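Local coordinates for protein lactococcus lactis MG1363 DpsA (Lactococcus lactis, PDB 1ZS3) that probably binds DNA and protects it under oxidative stress as a dodecameric member of the Dps family, with an N-terminal helix needed for the DNA binding, at residues Ile40-Leu45 with Glu63-Glu68. Numbering follows the deposited sequence.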
loop_
_atom_site.group_PDB
_atom_site.type_symbol
_atom_site.label_atom_id
_atom_site.label_comp_id
_atom_site.label_asym_id
_atom_site.label_seq_id
_atom_site.Cartn_x
_atom_site.Cartn_y
_atom_site.Cartn_z
ATOM N N ILE A 40 25.464 -16.982 17.347
ATOM C CA ILE A 40 26.361 -17.916 16.693
ATOM C C ILE A 40 25.548 -18.701 15.694
ATOM O O ILE A 40 26.042 -18.955 14.616
ATOM C CB ILE A 40 27.168 -18.796 17.753
ATOM C CG1 ILE A 40 28.614 -18.330 17.805
ATOM C CG2 ILE A 40 27.168 -20.253 17.409
ATOM C CD1 ILE A 40 28.761 -16.899 18.202
ATOM N N GLU A 41 24.321 -19.080 16.038
ATOM C CA GLU A 41 23.378 -19.611 15.050
ATOM C C GLU A 41 23.229 -18.661 13.870
ATOM O O GLU A 41 23.289 -19.101 12.763
ATOM C CB GLU A 41 22.011 -19.837 15.659
ATOM C CG GLU A 41 21.264 -20.913 14.926
ATOM C CD GLU A 41 21.663 -22.303 15.338
ATOM O OE1 GLU A 41 22.262 -23.012 14.500
ATOM O OE2 GLU A 41 21.377 -22.671 16.497
ATOM N N ASN A 42 23.052 -17.375 14.098
ATOM C CA ASN A 42 23.006 -16.401 13.026
ATOM C C ASN A 42 24.103 -16.598 11.989
ATOM O O ASN A 42 23.861 -16.548 10.776
ATOM C CB ASN A 42 23.048 -14.972 13.598
ATOM C CG ASN A 42 23.061 -13.915 12.531
ATOM O OD1 ASN A 42 23.850 -12.987 12.581
ATOM N ND2 ASN A 42 22.167 -14.045 11.574
ATOM N N ILE A 43 25.313 -16.809 12.466
ATOM C CA ILE A 43 26.482 -16.953 11.592
ATOM C C ILE A 43 26.405 -18.294 10.878
ATOM O O ILE A 43 26.683 -18.420 9.694
ATOM C CB ILE A 43 27.800 -16.833 12.400
ATOM C CG1 ILE A 43 27.715 -15.636 13.364
ATOM C CG2 ILE A 43 28.994 -16.802 11.452
ATOM C CD1 ILE A 43 28.761 -14.565 13.173
ATOM N N ARG A 44 25.989 -19.299 11.603
ATOM C CA ARG A 44 25.852 -20.633 11.063
ATOM C C ARG A 44 24.808 -20.692 9.977
ATOM O O ARG A 44 24.973 -21.431 9.009
ATOM C CB ARG A 44 25.499 -21.609 12.205
ATOM C CG ARG A 44 26.700 -22.274 12.894
ATOM C CD ARG A 44 26.996 -23.652 12.343
ATOM N NE ARG A 44 25.974 -24.612 12.782
ATOM C CZ ARG A 44 25.497 -25.620 12.049
ATOM N NH1 ARG A 44 25.913 -25.864 10.800
ATOM N NH2 ARG A 44 24.572 -26.388 12.599
ATOM N N LEU A 45 23.737 -19.910 10.138
ATOM C CA LEU A 45 22.602 -19.852 9.224
ATOM C C LEU A 45 22.939 -18.920 8.129
ATOM O O LEU A 45 22.496 -19.124 7.019
ATOM C CB LEU A 45 21.336 -19.344 9.931
ATOM C CG LEU A 45 20.686 -20.373 10.874
ATOM C CD1 LEU A 45 19.798 -19.731 11.885
ATOM C CD2 LEU A 45 19.912 -21.448 10.077
ATOM N N GLU A 63 16.157 -16.303 6.158
ATOM C CA GLU A 63 15.004 -15.786 6.915
ATOM C C GLU A 63 15.181 -16.109 8.386
ATOM O O GLU A 63 15.013 -15.248 9.240
ATOM C CB GLU A 63 13.671 -16.315 6.377
ATOM C CG GLU A 63 12.777 -15.229 5.778
ATOM C CD GLU A 63 11.303 -15.496 6.144
ATOM O OE1 GLU A 63 10.840 -14.904 7.179
ATOM O OE2 GLU A 63 10.603 -16.298 5.410
ATOM N N ILE A 64 15.564 -17.350 8.673
ATOM C CA ILE A 64 15.829 -17.775 10.033
ATOM C C ILE A 64 17.006 -16.984 10.653
ATOM O O ILE A 64 16.962 -16.705 11.823
ATOM C CB ILE A 64 16.051 -19.292 10.118
ATOM C CG1 ILE A 64 14.792 -20.037 9.644
ATOM C CG2 ILE A 64 16.393 -19.734 11.552
ATOM C CD1 ILE A 64 15.021 -21.429 9.256
ATOM N N ALA A 65 18.041 -16.644 9.874
ATOM C CA ALA A 65 19.103 -15.761 10.312
ATOM C C ALA A 65 18.522 -14.401 10.763
ATOM O O ALA A 65 18.827 -13.968 11.863
ATOM C CB ALA A 65 20.133 -15.601 9.254
ATOM N N GLN A 66 17.715 -13.754 9.923
ATOM C CA GLN A 66 17.173 -12.436 10.246
ATOM C C GLN A 66 16.280 -12.445 11.477
ATOM O O GLN A 66 16.211 -11.446 12.206
ATOM C CB GLN A 66 16.421 -11.835 9.027
ATOM C CG GLN A 66 16.733 -10.332 8.898
ATOM C CD GLN A 66 15.469 -9.412 8.790
ATOM O OE1 GLN A 66 15.416 -8.341 9.443
ATOM N NE2 GLN A 66 14.494 -9.845 7.952
ATOM N N ARG A 67 15.626 -13.581 11.726
ATOM C CA ARG A 67 14.763 -13.694 12.867
ATOM C C ARG A 67 15.581 -13.844 14.144
ATOM O O ARG A 67 15.149 -13.394 15.216
ATOM C CB ARG A 67 13.798 -14.885 12.729
ATOM C CG ARG A 67 12.858 -14.860 11.514
ATOM C CD ARG A 67 11.732 -13.826 11.542
ATOM N NE ARG A 67 10.579 -14.422 12.206
ATOM C CZ ARG A 67 10.113 -14.082 13.416
ATOM N NH1 ARG A 67 9.059 -14.739 13.919
ATOM N NH2 ARG A 67 10.665 -13.089 14.113
ATOM N N GLU A 68 16.724 -14.513 14.046
ATOM C CA GLU A 68 17.577 -14.735 15.221
ATOM C C GLU A 68 18.195 -13.402 15.647
ATOM O O GLU A 68 18.279 -13.131 16.829
ATOM C CB GLU A 68 18.618 -15.822 14.945
ATOM C CG GLU A 68 18.037 -17.232 14.690
ATOM C CD GLU A 68 17.823 -18.102 15.921
ATOM O OE1 GLU A 68 18.777 -18.787 16.329
ATOM O OE2 GLU A 68 16.697 -18.153 16.465
#
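Helices 27-51 and 55-81 form an antiparallel hairpin of the four-helix bundle that defines the Dps and ferritin fold, and here L45 meets A65 nearer the connected end of the hairpin than its far end. The axes of the two segments come within 8.5 Å, at 161° between their N-to-C directions. Alanine suits the seam because a single methyl lets the backbones draw near: the CA atoms of N42 and A65 lie 4.8 Å apart, and A65 CB meets L45 CB at 4.0 Å. L45 sets its CG anti to its own carbonyl carbon, and its CD1 branch reaches I64 CG2 at 3.4 Å, the two branched chains meeting at an angle. The same CD1 borders the CG methylene of E68, so the stem of an acidic residue serves as apolar surface. One turn earlier, E41 offers its own methylenes to the E68 carboxylate, with E41 CB 3.5 Å from E68 OE1. E41 OE2 and E68 OE1 remain 4.7 Å apart, their carboxylate planes turned 46° against each other, and Q125 NE2 on helix 111-138 hydrogen-bonds to both. Glutamine fits between them as a neutral amide donor. On another side of the seam, N42 holds CG anti to its backbone N (chi1 178°), which carries the amide across to A65, ND2 lying 3.4 Å from A65 O, while F39 of a second subunit packs on N42. Much of the contact is apolar, and the two buried glutamates, sharing one amide, with D121 a further acid beside E41, probably feel mutual repulsion that would tend to raise the proton affinity of one or both.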